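Local structure of putative monooxygenase Rv0793 (Mycobacterium tuberculosis, 1Y0H) at residues M29-D43 against L55-H68. The protein is a putative homodimeric monooxygenase that might take part in antibiotic biosynthesis or scavenge reactive oxygen species to help evade host defences. Sequence-based numbering, arbitrary orientation.
Sequences MITPTRAEDGCRSYD and LFERYRSRIALDEH. With ACT (acetate ion), chain C.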
loop_
_atom_site.group_PDB
_atom_site.type_symbol
_atom_site.label_atom_id
_atom_site.label_comp_id
_atom_site.label_asym_id
_atom_site.label_seq_id
_atom_site.Cartn_x
_atom_site.Cartn_y
_atom_site.Cartn_z
ATOM N N MET A 29 5.693 -13.511 10.491
ATOM C CA MET A 29 4.931 -12.400 11.071
ATOM C C MET A 29 3.447 -12.534 10.787
ATOM O O MET A 29 2.626 -11.950 11.488
ATOM C CB MET A 29 5.415 -11.077 10.488
ATOM C CG MET A 29 6.787 -10.632 11.012
ATOM S SD MET A 29 6.742 -10.125 12.745
ATOM C CE MET A 29 5.858 -8.571 12.621
ATOM N N ILE A 30 3.107 -13.266 9.732
ATOM C CA ILE A 30 1.752 -13.231 9.189
ATOM C C ILE A 30 0.695 -13.793 10.130
ATOM O O ILE A 30 -0.278 -13.116 10.441
ATOM C CB ILE A 30 1.666 -13.875 7.776
ATOM C CG1 ILE A 30 2.537 -13.069 6.808
ATOM C CG2 ILE A 30 0.222 -13.901 7.292
ATOM C CD1 ILE A 30 2.582 -13.634 5.393
ATOM N N THR A 31 0.879 -15.030 10.590
ATOM C CA THR A 31 -0.106 -15.619 11.509
ATOM C C THR A 31 -0.320 -14.818 12.823
ATOM O O THR A 31 -1.462 -14.448 13.121
ATOM C CB THR A 31 0.161 -17.114 11.735
ATOM O OG1 THR A 31 -0.243 -17.808 10.552
ATOM C CG2 THR A 31 -0.640 -17.648 12.909
ATOM N N PRO A 32 0.763 -14.544 13.588
ATOM C CA PRO A 32 0.568 -13.777 14.830
ATOM C C PRO A 32 0.044 -12.360 14.603
ATOM O O PRO A 32 -0.727 -11.868 15.432
ATOM C CB PRO A 32 1.962 -13.736 15.461
ATOM C CG PRO A 32 2.922 -14.079 14.355
ATOM C CD PRO A 32 2.171 -14.933 13.391
ATOM N N THR A 33 0.426 -11.713 13.500
ATOM C CA THR A 33 -0.081 -10.362 13.250
ATOM C C THR A 33 -1.551 -10.386 12.863
ATOM O O THR A 33 -2.334 -9.615 13.402
ATOM C CB THR A 33 0.727 -9.591 12.199
ATOM O OG1 THR A 33 2.117 -9.597 12.575
ATOM C CG2 THR A 33 0.209 -8.147 12.139
ATOM N N ARG A 34 -1.940 -11.279 11.956
ATOM C CA ARG A 34 -3.363 -11.382 11.596
ATOM C C ARG A 34 -4.218 -11.747 12.810
ATOM O O ARG A 34 -5.392 -11.393 12.854
ATOM C CB ARG A 34 -3.600 -12.388 10.463
ATOM C CG ARG A 34 -3.138 -11.880 9.109
ATOM C CD ARG A 34 -3.415 -12.917 8.026
ATOM N NE ARG A 34 -2.843 -12.506 6.752
ATOM C CZ ARG A 34 -2.621 -13.315 5.723
ATOM N NH1 ARG A 34 -2.933 -14.608 5.789
ATOM N NH2 ARG A 34 -2.095 -12.818 4.613
ATOM N N ALA A 35 -3.619 -12.448 13.777
ATOM C CA ALA A 35 -4.317 -12.877 14.999
ATOM C C ALA A 35 -4.538 -11.754 16.013
ATOM O O ALA A 35 -5.360 -11.900 16.924
ATOM C CB ALA A 35 -3.600 -14.053 15.654
ATOM N N GLU A 36 -3.800 -10.655 15.859
ATOM C CA GLU A 36 -3.997 -9.466 16.699
ATOM C C GLU A 36 -5.432 -8.952 16.603
ATOM O O GLU A 36 -5.957 -8.747 15.500
ATOM C CB GLU A 36 -3.021 -8.350 16.303
ATOM C CG GLU A 36 -1.536 -8.651 16.544
ATOM C CD GLU A 36 -0.587 -7.631 15.893
ATOM O OE1 GLU A 36 -1.035 -6.523 15.510
ATOM O OE2 GLU A 36 0.624 -7.932 15.755
ATOM N N ASP A 37 -6.049 -8.724 17.764
ATOM C CA ASP A 37 -7.413 -8.204 17.850
ATOM C C ASP A 37 -7.585 -6.971 16.966
ATOM O O ASP A 37 -8.617 -6.788 16.320
ATOM C CB ASP A 37 -7.723 -7.847 19.305
ATOM C CG ASP A 37 -9.183 -7.529 19.534
ATOM O OD1 ASP A 37 -9.995 -8.477 19.594
ATOM O OD2 ASP A 37 -9.521 -6.333 19.672
ATOM N N GLY A 38 -6.549 -6.139 16.935
ATOM C CA GLY A 38 -6.607 -4.870 16.249
ATOM C C GLY A 38 -6.117 -4.854 14.820
ATOM O O GLY A 38 -6.089 -3.796 14.201
ATOM N N CYS A 39 -5.720 -6.009 14.290
ATOM C CA CYS A 39 -5.252 -6.083 12.917
ATOM C C CYS A 39 -6.412 -6.422 11.979
ATOM O O CYS A 39 -7.002 -7.509 12.085
ATOM C CB CYS A 39 -4.155 -7.144 12.770
ATOM S SG CYS A 39 -3.511 -7.261 11.055
ATOM N N ARG A 40 -6.746 -5.486 11.088
ATOM C CA ARG A 40 -7.764 -5.724 10.071
ATOM C C ARG A 40 -7.220 -6.574 8.914
ATOM O O ARG A 40 -7.882 -7.503 8.458
ATOM C CB ARG A 40 -8.339 -4.413 9.544
ATOM C CG ARG A 40 -9.129 -4.606 8.272
ATOM C CD ARG A 40 -9.745 -3.329 7.802
ATOM N NE ARG A 40 -10.251 -3.476 6.440
ATOM C CZ ARG A 40 -10.977 -2.555 5.816
ATOM N NH1 ARG A 40 -11.302 -1.425 6.440
ATOM N NH2 ARG A 40 -11.401 -2.771 4.579
ATOM N N SER A 41 -6.031 -6.240 8.430
ATOM C CA SER A 41 -5.376 -7.069 7.411
ATOM C C SER A 41 -3.858 -6.925 7.454
ATOM O O SER A 41 -3.329 -5.962 7.992
ATOM C CB SER A 41 -5.919 -6.730 6.015
ATOM O OG SER A 41 -5.641 -5.397 5.664
ATOM N N TYR A 42 -3.173 -7.908 6.886
ATOM C CA TYR A 42 -1.711 -7.925 6.843
ATOM C C TYR A 42 -1.356 -8.838 5.683
ATOM O O TYR A 42 -1.446 -10.058 5.804
ATOM C CB TYR A 42 -1.200 -8.478 8.172
ATOM C CG TYR A 42 0.278 -8.355 8.447
ATOM C CD1 TYR A 42 1.139 -9.442 8.242
ATOM C CD2 TYR A 42 0.814 -7.176 8.973
ATOM C CE1 TYR A 42 2.503 -9.352 8.539
ATOM C CE2 TYR A 42 2.190 -7.086 9.272
ATOM C CZ TYR A 42 3.015 -8.177 9.049
ATOM O OH TYR A 42 4.350 -8.097 9.342
ATOM N N ASP A 43 -0.989 -8.235 4.556
ATOM C CA ASP A 43 -0.817 -8.968 3.295
ATOM C C ASP A 43 0.561 -8.722 2.684
ATOM O O ASP A 43 1.046 -7.602 2.665
ATOM C CB ASP A 43 -1.921 -8.578 2.300
ATOM C CG ASP A 43 -3.305 -8.943 2.800
ATOM O OD1 ASP A 43 -3.472 -10.073 3.298
ATOM O OD2 ASP A 43 -4.221 -8.102 2.694
ATOM N N LEU A 55 4.727 -5.175 2.356
ATOM C CA LEU A 55 3.604 -5.488 3.248
ATOM C C LEU A 55 2.619 -4.352 3.187
ATOM O O LEU A 55 3.008 -3.185 3.254
ATOM C CB LEU A 55 4.062 -5.670 4.708
ATOM C CG LEU A 55 4.694 -7.012 5.062
ATOM C CD1 LEU A 55 5.396 -6.843 6.398
ATOM C CD2 LEU A 55 3.660 -8.141 5.143
ATOM N N PHE A 56 1.343 -4.693 3.028
ATOM C CA PHE A 56 0.290 -3.724 3.277
ATOM C C PHE A 56 -0.458 -4.170 4.524
ATOM O O PHE A 56 -0.947 -5.290 4.587
ATOM C CB PHE A 56 -0.658 -3.584 2.083
ATOM C CG PHE A 56 -1.541 -2.380 2.183
ATOM C CD1 PHE A 56 -2.867 -2.498 2.569
ATOM C CD2 PHE A 56 -1.034 -1.123 1.919
ATOM C CE1 PHE A 56 -3.684 -1.364 2.680
ATOM C CE2 PHE A 56 -1.841 0.021 2.029
ATOM C CZ PHE A 56 -3.167 -0.113 2.421
ATOM N N GLU A 57 -0.541 -3.275 5.503
ATOM C CA GLU A 57 -1.097 -3.587 6.817
ATOM C C GLU A 57 -2.197 -2.597 7.150
ATOM O O GLU A 57 -2.075 -1.410 6.863
ATOM C CB GLU A 57 -0.010 -3.456 7.886
ATOM C CG GLU A 57 1.330 -4.019 7.473
ATOM C CD GLU A 57 2.458 -3.690 8.430
ATOM O OE1 GLU A 57 2.205 -3.375 9.630
ATOM O OE2 GLU A 57 3.620 -3.769 7.964
ATOM N N ARG A 58 -3.276 -3.101 7.743
ATOM C CA ARG A 58 -4.373 -2.249 8.188
ATOM C C ARG A 58 -4.712 -2.587 9.630
ATOM O O ARG A 58 -4.893 -3.755 9.960
ATOM C CB ARG A 58 -5.617 -2.503 7.333
ATOM C CG ARG A 58 -5.577 -1.999 5.905
ATOM C CD ARG A 58 -6.928 -2.375 5.279
ATOM N NE ARG A 58 -7.089 -1.970 3.887
ATOM C CZ ARG A 58 -6.912 -2.774 2.845
ATOM N NH1 ARG A 58 -7.090 -2.307 1.619
ATOM N NH2 ARG A 58 -6.544 -4.038 3.026
ATOM N N TYR A 59 -4.835 -1.548 10.459
ATOM C CA TYR A 59 -5.109 -1.675 11.888
ATOM C C TYR A 59 -6.371 -0.911 12.227
ATOM O O TYR A 59 -6.678 0.103 11.611
ATOM C CB TYR A 59 -3.911 -1.197 12.723
ATOM C CG TYR A 59 -2.707 -2.053 12.433
ATOM C CD1 TYR A 59 -2.535 -3.282 13.066
ATOM C CD2 TYR A 59 -1.766 -1.658 11.481
ATOM C CE1 TYR A 59 -1.440 -4.109 12.761
ATOM C CE2 TYR A 59 -0.668 -2.482 11.172
ATOM C CZ TYR A 59 -0.527 -3.705 11.815
ATOM O OH TYR A 59 0.551 -4.519 11.516
ATOM N N ARG A 60 -7.095 -1.412 13.217
ATOM C CA ARG A 60 -8.373 -0.832 13.593
ATOM C C ARG A 60 -8.205 0.539 14.253
ATOM O O ARG A 60 -9.146 1.325 14.296
ATOM C CB ARG A 60 -9.149 -1.800 14.494
ATOM C CG ARG A 60 -9.314 -3.173 13.833
ATOM C CD ARG A 60 -10.485 -4.003 14.355
ATOM N NE ARG A 60 -10.981 -4.862 13.274
ATOM C CZ ARG A 60 -10.479 -6.053 12.948
ATOM N NH1 ARG A 60 -9.464 -6.575 13.625
ATOM N NH2 ARG A 60 -11.004 -6.729 11.937
ATOM N N SER A 61 -7.003 0.819 14.754
ATOM C CA SER A 61 -6.708 2.095 15.428
ATOM C C SER A 61 -5.201 2.300 15.448
ATOM O O SER A 61 -4.444 1.350 15.254
ATOM C CB SER A 61 -7.236 2.077 16.873
ATOM O OG SER A 61 -6.486 1.186 17.693
ATOM N N ARG A 62 -4.762 3.537 15.685
ATOM C CA ARG A 62 -3.340 3.784 15.889
ATOM C C ARG A 62 -2.827 3.048 17.127
ATOM O O ARG A 62 -1.679 2.580 17.147
ATOM C CB ARG A 62 -3.041 5.284 15.991
ATOM C CG ARG A 62 -1.607 5.595 16.363
ATOM C CD ARG A 62 -0.607 5.087 15.310
ATOM N NE ARG A 62 0.753 5.092 15.848
ATOM C CZ ARG A 62 1.719 5.914 15.440
ATOM N NH1 ARG A 62 1.489 6.793 14.466
ATOM N NH2 ARG A 62 2.921 5.849 15.998
ATOM N N ILE A 63 -3.676 2.954 18.156
ATOM C CA ILE A 63 -3.363 2.207 19.373
ATOM C C ILE A 63 -3.001 0.757 19.020
ATOM O O ILE A 63 -2.051 0.215 19.553
ATOM C CB ILE A 63 -4.534 2.245 20.370
ATOM C CG1 ILE A 63 -4.691 3.676 20.910
ATOM C CG2 ILE A 63 -4.338 1.268 21.516
ATOM C CD1 ILE A 63 -6.109 4.012 21.281
ATOM N N ALA A 64 -3.761 0.167 18.100
ATOM C CA ALA A 64 -3.520 -1.209 17.650
ATOM C C ALA A 64 -2.173 -1.354 16.955
ATOM O O ALA A 64 -1.510 -2.379 17.110
ATOM C CB ALA A 64 -4.650 -1.689 16.730
ATOM N N LEU A 65 -1.792 -0.339 16.182
ATOM C CA LEU A 65 -0.468 -0.315 15.535
ATOM C C LEU A 65 0.621 -0.237 16.600
ATOM O O LEU A 65 1.651 -0.875 16.482
ATOM C CB LEU A 65 -0.355 0.858 14.556
ATOM C CG LEU A 65 1.015 1.081 13.922
ATOM C CD1 LEU A 65 1.412 -0.181 13.168
ATOM C CD2 LEU A 65 0.987 2.296 13.003
ATOM N N ASP A 66 0.398 0.563 17.640
ATOM C CA ASP A 66 1.363 0.645 18.718
ATOM C C ASP A 66 1.499 -0.699 19.418
ATOM O O ASP A 66 2.609 -1.127 19.730
ATOM C CB ASP A 66 0.973 1.759 19.688
ATOM C CG ASP A 66 1.039 3.129 19.035
ATOM O OD1 ASP A 66 1.734 3.260 18.004
ATOM O OD2 ASP A 66 0.393 4.083 19.539
ATOM N N GLU A 67 0.377 -1.380 19.633
ATOM C CA GLU A 67 0.412 -2.730 20.228
ATOM C C GLU A 67 1.217 -3.695 19.351
ATOM O O GLU A 67 2.006 -4.500 19.854
ATOM C CB GLU A 67 -1.008 -3.254 20.468
ATOM C CG GLU A 67 -1.849 -2.432 21.437
ATOM C CD GLU A 67 -1.574 -2.729 22.910
ATOM O OE1 GLU A 67 -2.383 -2.284 23.753
ATOM O OE2 GLU A 67 -0.568 -3.403 23.235
ATOM N N HIS A 68 1.041 -3.587 18.037
ATOM C CA HIS A 68 1.751 -4.444 17.087
ATOM C C HIS A 68 3.259 -4.242 17.218
ATOM O O HIS A 68 4.027 -5.201 17.238
ATOM C CB HIS A 68 1.283 -4.115 15.665
ATOM C CG HIS A 68 2.086 -4.776 14.589
ATOM N ND1 HIS A 68 2.158 -6.144 14.448
ATOM C CD2 HIS A 68 2.843 -4.253 13.595
ATOM C CE1 HIS A 68 2.925 -6.438 13.411
ATOM N NE2 HIS A 68 3.352 -5.308 12.876
HETATM C C ACT C . 5.801 -5.165 10.004
HETATM O O ACT C . 4.855 -5.704 10.616
HETATM O OXT ACT C . 5.715 -3.929 9.791
HETATM C CH3 ACT C . 6.970 -5.975 9.543
HETATM O O HOH W 1 -2.776 -4.765 16.481
HETATM O O HOH W 2 -3.723 -5.499 3.939
#
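Ser-41 to Asp-43 run antiparallel to Leu-55 to Tyr-59, with Ser-41 facing Arg-58 and Asp-43 facing Phe-56 as hydrogen-bonded pairs; at a classic beta bulge, Arg-40 and Ser-41 both face Arg-58 and both backbone N atoms donate to Arg-58 O. On the helix-covered face, His-68 reaches across to 29-43. Its CG stands anti to the backbone N (chi1 171°), carrying the ring toward the Glu-36 carboxylate, and ND1 donates in the ring plane to the syn lone pair of Glu-36 OE2 at 2.7 Å and 166°. His-68 NE2 donates to acetate O at 2.7 Å, and Tyr-42 OH gives the same oxygen a second bond. The acetate, probably from the crystallisation liquor, may mark a pocket; Glu-57 OE2 lies 2.8 Å from acetate OXT, and Met-29 CE and Leu-55 CD1 also touch the acetate. Tyr-59 OH donates to Glu-57 OE1 (2.8 Å). Leu-55 CD2 and Thr-33 CG2 lie over opposite faces of the Tyr-42 ring, each offset toward its rim, the leucine in a CH-pi contact 4.1 Å from the ring centroid. On the other face, Arg-58 NH2 donates in its guanidinium plane to Ser-41 OG (3.1 Å), while NE forms a salt bridge with Glu-99 of the same chain and NH1 one with Asp-43 of the second subunit. Phe-56 stacks on its counterpart from that subunit, so this face belongs to the dimer interface. In this ferredoxin-like fold, strand 53-59 lies between 39-47 and 6-12, while helices 19-35 and 62-69 contribute to the site and helix 72-78 packs on Met-29 and Thr-33, with His-73 hydrogen-bonded to Glu-36 OE2.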